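Long-range contacts in cysteine desulfurase (Stenotrophomonas maltophilia, PDB 6WCI), which probably removes sulfur from L-cysteine with the help of pyridoxal 5'-phosphate, giving L-alanine and passing the sulfur to a carrier: residues 136-141 with 187-192; 164-169 with 386-391; 325-330 with 406-411; 355-360 with 396-401. All coordinates share one frame; numbering follows the deposited sequence.

Contact 1: residues 136-141 with 187-192; sequences ILITRM and LLAVTH
I136 and L187 lie side by side and point the same way, with I136 CG2 4.0 Å from L187 CD2. They sit on neighbouring parallel strands, 135-139 and 185-191, in the seven-stranded mixed sheet of the large domain of this fold type I PLP enzyme. Strand 135-139 lies next to the edge strand 160-164. I138 and A189 follow on the same face of the sheet. W150 of helix 148-157 packs on I138, L187 and A189 there. L137 and L188 form the matching pair on the other face. L188 CD1 meets CB, CG and CD2 of L137, coming to 3.9 Å from L137 CG.

Three backbone bonds hold the strands in register. L137 N gives to L187 O at 2.8 Å, and A189 N gives to L137 O at 2.7 Å. The third, from T139 N to A189 O, is longer at 3.2 Å. L137 thus uses both its N-H and its carbonyl on the same neighbouring strand, with L187 and A189.

Past I138 the strands spread. T139 CG2 lies between them and touches A189 O and V190 CA. T139 OG1 accepts from M141 N in an ST turn, and E142 OE2 also bonds to this hydroxyl. The same carboxylate oxygen takes T191 N, so E142 ties both strand ends together. M141 and T191 cross at about a right angle, with M141 CG 3.7 Å from T191 CG2. At the polar edge one water bridges the two ends: it donates to M141 O at 3.2 Å and lies 3.0 Å from T191 OG1.

Contact 2: residues 164-169 with 386-391; sequences AEITPD and HPLLQY
I166 lies over one face of the Y391 ring. With its CG1 between the backbone N and the carbonyl carbon (chi1 64°), I166 brings that atom into a CH-pi contact, 4.0 Å from the Y391 ring centroid and 24° off the normal, displaced toward the rim. I166 CD1 reaches further along the same side and comes to 3.5 Å from Y391 CE2. It also meets L388 CD1 at 3.7 Å, so the isoleucine tip touches both L388 and Y391, one helical turn apart.

The phenol end of Y391 meets the backbone of the loop. Y391 OH is 3.2 Å from I166 O. P168 N lies near the ring plane at the edge, and P168 CD is 3.2 Å from Y391 OH. The contact joins the loop after strand 160-164 of the large-domain sheet to helix 386-392, which leads into strand 397-401 of the smaller sheet.

Around this apolar patch the loop is held by polar groups. T167 OG1 donates to D169 OD1, though the modelled length of 2.5 Å is doubtfully short, and both side chains also bond to the backbone of A171. E165 forms a salt bridge with R140, whose NH1 in turn bonds to P387 O on the helix.

Contact 3: residues 325-330 with 406-411; sequences EAELLA and NTHAEI. With SO4 (sulfate ion), chain E.
L328 CD2 sits over the centre of the H408 ring. The methyl is 3.8 Å from the ring centroid and only 13° off the normal, a clear CH-pi contact. I411 CD1, one turn on from H408, lies 3.8 Å from the same L328 CD2 and also touches L328 O. L328 CD1 lies 3.8 Å from N406 O.

E327 crosses H408 at about a right angle. Its CG is anti to the backbone N (chi1 -177°), and the chain runs extended beyond it. H408 NE2 gives a weak hydrogen bond of 3.0 Å to E327 OE2. The carboxylate and ring planes are 43° apart. H408 ND1 bonds to H331, one turn further along the E327 helix.

T407 is the N-cap of helix 408-422. E410 N gives to T407 OG1 at 3.0 Å, and T407 N gives back to E410 OE1, closing a capping box. E410 OE1 also accepts from N406 ND2, and the two donors come from opposite faces of the carboxylate. At this helix start H408 N binds a sulfate, probably from the crystallisation liquor, through O2 at 2.8 Å. R324 also holds the ion.

The contact packs the side of helix 318-336 against the start of helix 408-422, just after strand 397-401. E410 reaches back to R30, at the end of helix 26-30.

Contact 4: residues 355-360 with 396-401; sequences VSFLID and ATCRAS
Two antiparallel strands, 354-359 and 397-401, pair here within the six-stranded mixed sheet of the smaller domain. Four backbone bonds join them. V355 and A400 form one hydrogen-bonded pair, with V355 N to A400 O at 2.9 Å. F357 and C398 form the other, with F357 N to C398 O at 2.8 Å. S356 and R399 are the non-hydrogen-bonded pair between them.

F357 folds back over its partner, with CG between the backbone N and the carbonyl carbon (chi1 65°). C398 CB lies over one face of the F357 ring, 4.0 Å from its centroid, offset toward the rim. C398 SG makes an oblique sulfur-aromatic contact, 4.6 Å from the same F357 centroid. On the sheet face that carries F357 and C398, V355 and A400 pack on F332 of helix 318-336.

The sheet face with S356 and R399 is more polar. S356 OG lies 3.4 Å from R399 CG but hydrogen-bonds to V196 O. The guanidinium of R399 leads away from S356, and its NH1 bonds to N195 O. Both tie this face to the loop after strand 185-191. T397 OG1 bonds to H383. Near the end of the pairing, L358 CD2 comes to 3.1 Å from A396 O.

Contacts 1 and 4 are buried strand pairs, one in each sheet. Contact 1 is parallel and contact 4 antiparallel. Contacts 2 and 3 are only partly buried and rest on side chains, each with an aliphatic group over a ring. Contact 2 joins the two sheet regions. It touches contact 1, where R140 N bonds to A164 O, and contact 4, where L389 packs on A396. Contact 3 belongs with contact 4: L329 of its first helix packs on V355, and strand 397-401 runs on to its second helix. Contacts 1 and 3 do not touch, with nearest atoms about 13 Å apart. Contacts 1 and 2 also reach the second subunit.

Contact 1: residues 136-141 with 187-192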
loop_
_atom_site.group_PDB
_atom_site.type_symbol
_atom_site.label_atom_id
_atom_site.label_comp_id
_atom_site.label_asym_id
_atom_site.label_seq_id
_atom_site.Cartn_x
_atom_site.Cartn_y
_atom_site.Cartn_z
ATOM N N ILE B 136 6.105 -25.192 -11.669
ATOM C CA ILE B 136 6.186 -24.440 -10.425
ATOM C C ILE B 136 5.784 -25.390 -9.304
ATOM O O ILE B 136 4.696 -25.980 -9.333
ATOM C CB ILE B 136 5.270 -23.207 -10.445
ATOM C CG1 ILE B 136 5.599 -22.293 -11.634
ATOM C CG2 ILE B 136 5.351 -22.443 -9.113
ATOM C CD1 ILE B 136 4.593 -21.177 -11.830
ATOM N N LEU B 137 6.659 -25.554 -8.326
ATOM C CA LEU B 137 6.421 -26.489 -7.231
ATOM C C LEU B 137 5.997 -25.676 -6.013
ATOM O O LEU B 137 6.704 -24.745 -5.612
ATOM C CB LEU B 137 7.672 -27.321 -6.949
ATOM C CG LEU B 137 7.536 -28.464 -5.939
ATOM C CD1 LEU B 137 6.530 -29.485 -6.434
ATOM C CD2 LEU B 137 8.880 -29.124 -5.676
ATOM N N ILE B 138 4.825 -25.997 -5.462
ATOM C CA ILE B 138 4.210 -25.257 -4.359
ATOM C C ILE B 138 3.852 -26.255 -3.272
ATOM O O ILE B 138 3.258 -27.295 -3.572
ATOM C CB ILE B 138 2.938 -24.513 -4.812
ATOM C CG1 ILE B 138 3.198 -23.714 -6.103
ATOM C CG2 ILE B 138 2.372 -23.654 -3.672
ATOM C CD1 ILE B 138 1.954 -23.045 -6.655
ATOM N N THR B 139 4.172 -25.941 -2.015
ATOM C CA THR B 139 3.887 -26.910 -0.955
ATOM C C THR B 139 2.407 -26.906 -0.590
ATOM O O THR B 139 1.705 -25.900 -0.735
ATOM C CB THR B 139 4.702 -26.646 0.314
ATOM O OG1 THR B 139 3.939 -25.834 1.217
ATOM C CG2 THR B 139 6.010 -25.965 0.001
ATOM N N ARG B 140 1.948 -28.059 -0.099
ATOM C CA ARG B 140 0.571 -28.248 0.343
ATOM C C ARG B 140 0.142 -27.255 1.422
ATOM O O ARG B 140 -1.058 -26.988 1.561
ATOM C CB ARG B 140 0.422 -29.690 0.854
ATOM C CG ARG B 140 -0.898 -30.034 1.504
ATOM C CD ARG B 140 -2.046 -29.903 0.528
ATOM N NE ARG B 140 -1.903 -30.801 -0.613
ATOM C CZ ARG B 140 -2.847 -30.983 -1.527
ATOM N NH1 ARG B 140 -4.001 -30.332 -1.422
ATOM N NH2 ARG B 140 -2.636 -31.805 -2.545
ATOM N N MET B 141 1.083 -26.690 2.179
ATOM C CA MET B 141 0.756 -25.878 3.343
ATOM C C MET B 141 0.860 -24.385 3.077
ATOM O O MET B 141 0.733 -23.596 4.020
ATOM C CB MET B 141 1.659 -26.255 4.522
ATOM C CG MET B 141 3.094 -25.771 4.386
ATOM S SD MET B 141 4.079 -26.096 5.870
ATOM C CE MET B 141 3.948 -27.882 6.020
ATOM N N LEU B 187 10.816 -23.267 -10.170
ATOM C CA LEU B 187 10.531 -22.411 -9.025
ATOM C C LEU B 187 9.822 -23.210 -7.934
ATOM O O LEU B 187 8.995 -24.083 -8.224
ATOM C CB LEU B 187 9.671 -21.193 -9.427
ATOM C CG LEU B 187 9.495 -20.074 -8.388
ATOM C CD1 LEU B 187 9.469 -18.670 -9.047
ATOM C CD2 LEU B 187 8.261 -20.250 -7.496
ATOM N N LEU B 188 10.148 -22.894 -6.681
ATOM C CA LEU B 188 9.573 -23.551 -5.505
ATOM C C LEU B 188 9.020 -22.492 -4.567
ATOM O O LEU B 188 9.760 -21.604 -4.129
ATOM C CB LEU B 188 10.613 -24.401 -4.771
ATOM C CG LEU B 188 10.237 -24.911 -3.375
ATOM C CD1 LEU B 188 9.079 -25.895 -3.430
ATOM C CD2 LEU B 188 11.444 -25.534 -2.713
ATOM N N ALA B 189 7.722 -22.579 -4.272
ATOM C CA ALA B 189 7.059 -21.684 -3.327
ATOM C C ALA B 189 6.894 -22.430 -2.012
ATOM O O ALA B 189 6.066 -23.341 -1.906
ATOM C CB ALA B 189 5.710 -21.197 -3.861
ATOM N N VAL B 190 7.670 -22.038 -1.006
ATOM C CA VAL B 190 7.727 -22.761 0.258
ATOM C C VAL B 190 7.637 -21.763 1.405
ATOM O O VAL B 190 8.368 -20.766 1.431
ATOM C CB VAL B 190 9.007 -23.617 0.362
ATOM C CG1 VAL B 190 10.255 -22.780 0.038
ATOM C CG2 VAL B 190 9.115 -24.264 1.743
ATOM N N THR B 191 6.743 -22.029 2.352
ATOM C CA THR B 191 6.606 -21.142 3.495
ATOM C C THR B 191 7.681 -21.425 4.539
ATOM O O THR B 191 8.158 -22.554 4.692
ATOM C CB THR B 191 5.222 -21.267 4.130
ATOM O OG1 THR B 191 5.078 -20.252 5.125
ATOM C CG2 THR B 191 5.042 -22.624 4.792
ATOM N N HIS B 192 8.088 -20.366 5.238
ATOM C CA HIS B 192 9.023 -20.544 6.338
ATOM C C HIS B 192 8.285 -21.061 7.560
ATOM O O HIS B 192 8.717 -22.033 8.197
ATOM C CB HIS B 192 9.742 -19.233 6.643
ATOM C CG HIS B 192 10.921 -19.379 7.549
ATOM N ND1 HIS B 192 11.796 -18.344 7.798
ATOM C CD2 HIS B 192 11.366 -20.434 8.276
ATOM C CE1 HIS B 192 12.736 -18.758 8.628
ATOM N NE2 HIS B 192 12.499 -20.022 8.931
HETATM O O HOH W 1 2.169 -20.878 5.055
#

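Contact 2: residues 164-169 with 386-391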
loop_
_atom_site.group_PDB
_atom_site.type_symbol
_atom_site.label_atom_id
_atom_site.label_comp_id
_atom_site.label_asym_id
_atom_site.label_seq_id
_atom_site.Cartn_x
_atom_site.Cartn_y
_atom_site.Cartn_z
ATOM N N ALA B 164 4.000 -30.085 -3.490
ATOM C CA ALA B 164 4.897 -30.764 -2.562
ATOM C C ALA B 164 4.117 -31.152 -1.305
ATOM O O ALA B 164 3.600 -30.281 -0.598
ATOM C CB ALA B 164 6.088 -29.867 -2.224
ATOM N N GLU B 165 4.037 -32.456 -1.020
ATOM C CA GLU B 165 3.092 -32.932 -0.021
ATOM C C GLU B 165 3.648 -32.803 1.395
ATOM O O GLU B 165 4.840 -32.588 1.623
ATOM C CB GLU B 165 2.702 -34.397 -0.280
ATOM C CG GLU B 165 1.739 -34.632 -1.451
ATOM C CD GLU B 165 0.570 -33.632 -1.507
ATOM O OE1 GLU B 165 0.156 -33.087 -0.455
ATOM O OE2 GLU B 165 0.059 -33.391 -2.625
ATOM N N ILE B 166 2.748 -32.954 2.361
ATOM C CA ILE B 166 3.095 -32.929 3.771
ATOM C C ILE B 166 2.723 -34.281 4.367
ATOM O O ILE B 166 1.935 -35.036 3.799
ATOM C CB ILE B 166 2.391 -31.778 4.522
ATOM C CG1 ILE B 166 0.874 -31.969 4.501
ATOM C CG2 ILE B 166 2.748 -30.422 3.888
ATOM C CD1 ILE B 166 0.159 -31.310 5.675
ATOM N N THR B 167 3.306 -34.583 5.517
ATOM C CA THR B 167 2.920 -35.770 6.267
ATOM C C THR B 167 1.913 -35.406 7.355
ATOM O O THR B 167 1.842 -34.252 7.791
ATOM C CB THR B 167 4.156 -36.440 6.879
ATOM O OG1 THR B 167 4.908 -35.488 7.633
ATOM C CG2 THR B 167 5.037 -36.993 5.790
ATOM N N PRO B 168 1.089 -36.377 7.810
ATOM C CA PRO B 168 -0.046 -36.050 8.691
ATOM C C PRO B 168 0.296 -35.304 9.973
ATOM O O PRO B 168 -0.614 -34.833 10.660
ATOM C CB PRO B 168 -0.634 -37.427 9.022
ATOM C CG PRO B 168 -0.284 -38.270 7.852
ATOM C CD PRO B 168 1.059 -37.788 7.379
ATOM N N ASP B 169 1.571 -35.213 10.335
ATOM C CA ASP B 169 1.972 -34.406 11.478
ATOM C C ASP B 169 2.189 -32.938 11.106
ATOM O O ASP B 169 2.614 -32.146 11.959
ATOM C CB ASP B 169 3.236 -34.991 12.119
ATOM C CG ASP B 169 4.448 -34.916 11.200
ATOM O OD1 ASP B 169 4.267 -34.853 9.964
ATOM O OD2 ASP B 169 5.587 -34.919 11.718
ATOM N N HIS B 386 -6.897 -23.020 1.723
ATOM C CA HIS B 386 -7.881 -24.037 1.366
ATOM C C HIS B 386 -7.258 -25.381 1.010
ATOM O O HIS B 386 -7.799 -26.407 1.454
ATOM C CB HIS B 386 -8.762 -23.527 0.219
ATOM C CG HIS B 386 -9.608 -22.347 0.585
ATOM N ND1 HIS B 386 -10.515 -21.784 -0.287
ATOM C CD2 HIS B 386 -9.684 -21.625 1.727
ATOM C CE1 HIS B 386 -11.116 -20.767 0.305
ATOM N NE2 HIS B 386 -10.625 -20.645 1.524
ATOM N N PRO B 387 -6.168 -25.466 0.233
ATOM C CA PRO B 387 -5.671 -26.802 -0.143
ATOM C C PRO B 387 -5.115 -27.578 1.031
ATOM O O PRO B 387 -5.229 -28.808 1.048
ATOM C CB PRO B 387 -4.583 -26.501 -1.185
ATOM C CG PRO B 387 -4.849 -25.106 -1.638
ATOM C CD PRO B 387 -5.395 -24.406 -0.434
ATOM N N LEU B 388 -4.524 -26.898 2.018
ATOM C CA LEU B 388 -4.054 -27.585 3.214
ATOM C C LEU B 388 -5.210 -28.267 3.936
ATOM O O LEU B 388 -5.121 -29.447 4.297
ATOM C CB LEU B 388 -3.334 -26.603 4.136
ATOM C CG LEU B 388 -2.896 -27.165 5.494
ATOM C CD1 LEU B 388 -1.937 -28.340 5.319
ATOM C CD2 LEU B 388 -2.273 -26.073 6.347
ATOM N N LEU B 389 -6.314 -27.538 4.133
ATOM C CA LEU B 389 -7.504 -28.117 4.751
ATOM C C LEU B 389 -8.057 -29.287 3.946
ATOM O O LEU B 389 -8.637 -30.213 4.521
ATOM C CB LEU B 389 -8.582 -27.048 4.921
ATOM C CG LEU B 389 -8.600 -26.284 6.248
ATOM C CD1 LEU B 389 -7.459 -25.274 6.345
ATOM C CD2 LEU B 389 -9.941 -25.603 6.439
ATOM N N GLN B 390 -7.901 -29.265 2.623
ATOM C CA GLN B 390 -8.406 -30.372 1.820
ATOM C C GLN B 390 -7.634 -31.653 2.108
ATOM O O GLN B 390 -8.228 -32.732 2.195
ATOM C CB GLN B 390 -8.343 -30.020 0.337
ATOM N N TYR B 391 -6.314 -31.551 2.280
ATOM C CA TYR B 391 -5.514 -32.727 2.619
ATOM C C TYR B 391 -5.959 -33.350 3.941
ATOM O O TYR B 391 -5.967 -34.579 4.086
ATOM C CB TYR B 391 -4.033 -32.346 2.671
ATOM C CG TYR B 391 -3.145 -33.361 3.364
ATOM C CD1 TYR B 391 -2.664 -34.477 2.686
ATOM C CD2 TYR B 391 -2.778 -33.195 4.699
ATOM C CE1 TYR B 391 -1.851 -35.401 3.320
ATOM C CE2 TYR B 391 -1.970 -34.108 5.335
ATOM C CZ TYR B 391 -1.504 -35.207 4.644
ATOM O OH TYR B 391 -0.696 -36.112 5.290
#

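Contact 3: residues 325-330 with 406-411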
loop_
_atom_site.group_PDB
_atom_site.type_symbol
_atom_site.label_atom_id
_atom_site.label_comp_id
_atom_site.label_asym_id
_atom_site.label_seq_id
_atom_site.Cartn_x
_atom_site.Cartn_y
_atom_site.Cartn_z
ATOM N N GLU B 325 7.696 -17.427 23.408
ATOM C CA GLU B 325 6.503 -18.000 22.806
ATOM C C GLU B 325 6.557 -19.528 22.775
ATOM O O GLU B 325 5.505 -20.170 22.714
ATOM C CB GLU B 325 6.301 -17.406 21.410
ATOM C CG GLU B 325 6.040 -15.893 21.446
ATOM C CD GLU B 325 5.952 -15.256 20.071
ATOM O OE1 GLU B 325 5.571 -14.053 19.991
ATOM O OE2 GLU B 325 6.251 -15.946 19.075
ATOM N N ALA B 326 7.751 -20.122 22.845
ATOM C CA ALA B 326 7.848 -21.573 22.983
ATOM C C ALA B 326 7.369 -22.033 24.360
ATOM O O ALA B 326 6.708 -23.069 24.478
ATOM C CB ALA B 326 9.282 -22.027 22.730
ATOM N N GLU B 327 7.687 -21.276 25.412
ATOM C CA GLU B 327 7.110 -21.566 26.723
ATOM C C GLU B 327 5.591 -21.434 26.685
ATOM O O GLU B 327 4.867 -22.336 27.113
ATOM C CB GLU B 327 7.713 -20.640 27.782
ATOM C CG GLU B 327 7.232 -20.894 29.201
ATOM C CD GLU B 327 7.802 -19.895 30.195
ATOM O OE1 GLU B 327 8.643 -19.064 29.796
ATOM O OE2 GLU B 327 7.412 -19.939 31.381
ATOM N N LEU B 328 5.089 -20.321 26.136
ATOM C CA LEU B 328 3.644 -20.157 26.009
ATOM C C LEU B 328 3.024 -21.290 25.195
ATOM O O LEU B 328 1.991 -21.849 25.586
ATOM C CB LEU B 328 3.330 -18.797 25.389
ATOM C CG LEU B 328 3.726 -17.573 26.233
ATOM C CD1 LEU B 328 3.700 -16.287 25.396
ATOM C CD2 LEU B 328 2.847 -17.428 27.489
ATOM N N LEU B 329 3.658 -21.664 24.079
ATOM C CA LEU B 329 3.148 -22.770 23.275
ATOM C C LEU B 329 3.094 -24.060 24.088
ATOM O O LEU B 329 2.064 -24.743 24.124
ATOM C CB LEU B 329 4.013 -22.972 22.024
ATOM C CG LEU B 329 3.667 -24.262 21.279
ATOM C CD1 LEU B 329 2.235 -24.209 20.778
ATOM C CD2 LEU B 329 4.642 -24.588 20.134
ATOM N N ALA B 330 4.201 -24.400 24.755
ATOM C CA ALA B 330 4.265 -25.651 25.506
ATOM C C ALA B 330 3.218 -25.690 26.610
ATOM O O ALA B 330 2.558 -26.715 26.809
ATOM C CB ALA B 330 5.667 -25.841 26.079
ATOM N N ASN B 406 1.244 -12.182 25.217
ATOM C CA ASN B 406 0.279 -12.979 25.953
ATOM C C ASN B 406 0.936 -13.534 27.215
ATOM O O ASN B 406 2.159 -13.489 27.380
ATOM C CB ASN B 406 -0.260 -14.115 25.088
ATOM C CG ASN B 406 -1.102 -13.616 23.935
ATOM O OD1 ASN B 406 -0.808 -13.896 22.769
ATOM N ND2 ASN B 406 -2.162 -12.874 24.256
ATOM N N THR B 407 0.110 -14.062 28.117
ATOM C CA THR B 407 0.577 -14.509 29.421
ATOM C C THR B 407 0.100 -15.928 29.707
ATOM O O THR B 407 -0.843 -16.431 29.088
ATOM C CB THR B 407 0.091 -13.584 30.545
ATOM O OG1 THR B 407 -1.326 -13.732 30.699
ATOM C CG2 THR B 407 0.416 -12.126 30.222
ATOM N N HIS B 408 0.769 -16.567 30.672
ATOM C CA HIS B 408 0.337 -17.885 31.135
ATOM C C HIS B 408 -1.023 -17.817 31.812
ATOM O O HIS B 408 -1.823 -18.754 31.693
ATOM C CB HIS B 408 1.380 -18.467 32.085
ATOM C CG HIS B 408 2.673 -18.804 31.413
ATOM N ND1 HIS B 408 2.787 -19.827 30.495
ATOM C CD2 HIS B 408 3.904 -18.250 31.514
ATOM C CE1 HIS B 408 4.031 -19.887 30.057
ATOM N NE2 HIS B 408 4.730 -18.940 30.658
ATOM N N ALA B 409 -1.306 -16.702 32.492
ATOM C CA ALA B 409 -2.617 -16.496 33.095
ATOM C C ALA B 409 -3.715 -16.487 32.040
ATOM O O ALA B 409 -4.763 -17.121 32.214
ATOM C CB ALA B 409 -2.618 -15.191 33.891
ATOM N N GLU B 410 -3.494 -15.768 30.930
ATOM C CA GLU B 410 -4.462 -15.791 29.839
ATOM C C GLU B 410 -4.683 -17.204 29.322
ATOM O O GLU B 410 -5.816 -17.586 29.014
ATOM C CB GLU B 410 -4.001 -14.889 28.694
ATOM C CG GLU B 410 -4.240 -13.400 28.921
ATOM C CD GLU B 410 -3.639 -12.588 27.804
ATOM O OE1 GLU B 410 -2.752 -13.141 27.117
ATOM O OE2 GLU B 410 -4.054 -11.421 27.600
ATOM N N ILE B 411 -3.604 -17.981 29.188
ATOM C CA ILE B 411 -3.735 -19.379 28.771
ATOM C C ILE B 411 -4.713 -20.112 29.681
ATOM O O ILE B 411 -5.609 -20.824 29.214
ATOM C CB ILE B 411 -2.360 -20.074 28.753
ATOM C CG1 ILE B 411 -1.494 -19.536 27.613
ATOM C CG2 ILE B 411 -2.521 -21.600 28.614
ATOM C CD1 ILE B 411 -0.039 -19.941 27.700
HETATM S S SO4 E . 3.414 -14.596 32.620
HETATM O O1 SO4 E . 3.534 -13.149 32.466
HETATM O O2 SO4 E . 3.088 -15.201 31.335
HETATM O O3 SO4 E . 2.335 -14.907 33.564
HETATM O O4 SO4 E . 4.703 -15.106 33.085
#

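Contact 4: residues 355-360 with 396-401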
loop_
_atom_site.group_PDB
_atom_site.type_symbol
_atom_site.label_atom_id
_atom_site.label_comp_id
_atom_site.label_asym_id
_atom_site.label_seq_id
_atom_site.Cartn_x
_atom_site.Cartn_y
_atom_site.Cartn_z
ATOM N N VAL B 355 -1.664 -22.829 17.061
ATOM C CA VAL B 355 -2.337 -24.101 17.313
ATOM C C VAL B 355 -3.691 -24.078 16.617
ATOM O O VAL B 355 -4.594 -23.341 17.032
ATOM C CB VAL B 355 -2.510 -24.379 18.813
ATOM C CG1 VAL B 355 -3.305 -25.652 19.009
ATOM C CG2 VAL B 355 -1.157 -24.455 19.515
ATOM N N SER B 356 -3.838 -24.879 15.565
ATOM C CA SER B 356 -5.130 -25.110 14.938
ATOM C C SER B 356 -5.669 -26.444 15.446
ATOM O O SER B 356 -4.936 -27.436 15.470
ATOM C CB SER B 356 -5.008 -25.128 13.411
ATOM O OG SER B 356 -4.673 -23.847 12.890
ATOM N N PHE B 357 -6.937 -26.471 15.851
ATOM C CA PHE B 357 -7.471 -27.666 16.497
ATOM C C PHE B 357 -8.948 -27.841 16.178
ATOM O O PHE B 357 -9.641 -26.902 15.773
ATOM C CB PHE B 357 -7.273 -27.628 18.021
ATOM C CG PHE B 357 -8.049 -26.531 18.708
ATOM C CD1 PHE B 357 -7.522 -25.257 18.817
ATOM C CD2 PHE B 357 -9.303 -26.776 19.245
ATOM C CE1 PHE B 357 -8.232 -24.245 19.445
ATOM C CE2 PHE B 357 -10.017 -25.769 19.868
ATOM C CZ PHE B 357 -9.480 -24.503 19.970
ATOM N N LEU B 358 -9.415 -29.073 16.369
ATOM C CA LEU B 358 -10.819 -29.428 16.268
ATOM C C LEU B 358 -11.222 -30.168 17.535
ATOM O O LEU B 358 -10.375 -30.690 18.265
ATOM C CB LEU B 358 -11.104 -30.309 15.044
ATOM C CG LEU B 358 -11.148 -29.657 13.662
ATOM C CD1 LEU B 358 -11.509 -30.704 12.633
ATOM C CD2 LEU B 358 -12.162 -28.533 13.648
ATOM N N ILE B 359 -12.525 -30.213 17.793
ATOM C CA ILE B 359 -13.070 -30.990 18.903
ATOM C C ILE B 359 -14.284 -31.764 18.403
ATOM O O ILE B 359 -15.107 -31.227 17.653
ATOM C CB ILE B 359 -13.436 -30.092 20.107
ATOM C CG1 ILE B 359 -12.208 -29.306 20.580
ATOM C CG2 ILE B 359 -13.980 -30.927 21.248
ATOM C CD1 ILE B 359 -12.501 -28.243 21.608
ATOM N N ASP B 360 -14.382 -33.031 18.812
ATOM C CA ASP B 360 -15.507 -33.878 18.425
ATOM C C ASP B 360 -16.822 -33.319 18.954
ATOM O O ASP B 360 -16.972 -33.074 20.155
ATOM C CB ASP B 360 -15.307 -35.300 18.955
ATOM C CG ASP B 360 -14.680 -36.226 17.934
ATOM O OD1 ASP B 360 -14.903 -36.027 16.719
ATOM O OD2 ASP B 360 -13.969 -37.164 18.353
ATOM N N ALA B 396 -12.937 -26.832 8.475
ATOM C CA ALA B 396 -12.507 -25.676 9.244
ATOM C C ALA B 396 -11.721 -26.163 10.449
ATOM O O ALA B 396 -11.749 -27.347 10.792
ATOM C CB ALA B 396 -13.697 -24.819 9.690
ATOM N N THR B 397 -11.001 -25.235 11.072
ATOM C CA THR B 397 -10.362 -25.469 12.355
ATOM C C THR B 397 -10.533 -24.220 13.201
ATOM O O THR B 397 -10.834 -23.136 12.693
ATOM C CB THR B 397 -8.861 -25.783 12.236
ATOM O OG1 THR B 397 -8.164 -24.624 11.758
ATOM C CG2 THR B 397 -8.611 -26.961 11.300
ATOM N N CYS B 398 -10.343 -24.382 14.503
ATOM C CA CYS B 398 -10.255 -23.252 15.412
ATOM C C CYS B 398 -8.783 -22.992 15.690
ATOM O O CYS B 398 -8.028 -23.926 15.973
ATOM C CB CYS B 398 -11.013 -23.519 16.709
ATOM S SG CYS B 398 -11.295 -22.020 17.678
ATOM N N ARG B 399 -8.365 -21.736 15.576
ATOM C CA ARG B 399 -6.947 -21.418 15.628
ATOM C C ARG B 399 -6.688 -20.400 16.718
ATOM O O ARG B 399 -7.195 -19.275 16.657
ATOM C CB ARG B 399 -6.436 -20.899 14.289
ATOM C CG ARG B 399 -4.932 -20.709 14.279
ATOM C CD ARG B 399 -4.466 -19.961 13.031
ATOM N NE ARG B 399 -5.040 -18.619 12.961
ATOM C CZ ARG B 399 -4.843 -17.771 11.954
ATOM N NH1 ARG B 399 -4.074 -18.126 10.936
ATOM N NH2 ARG B 399 -5.405 -16.568 11.968
ATOM N N ALA B 400 -5.894 -20.798 17.702
ATOM C CA ALA B 400 -5.356 -19.882 18.693
ATOM C C ALA B 400 -3.898 -19.640 18.348
ATOM O O ALA B 400 -3.152 -20.591 18.096
ATOM C CB ALA B 400 -5.490 -20.449 20.106
ATOM N N SER B 401 -3.501 -18.374 18.286
ATOM C CA SER B 401 -2.140 -18.021 17.912
ATOM C C SER B 401 -1.611 -17.007 18.911
ATOM O O SER B 401 -2.148 -15.901 19.029
ATOM C CB SER B 401 -2.073 -17.490 16.475
ATOM O OG SER B 401 -3.214 -16.716 16.142
#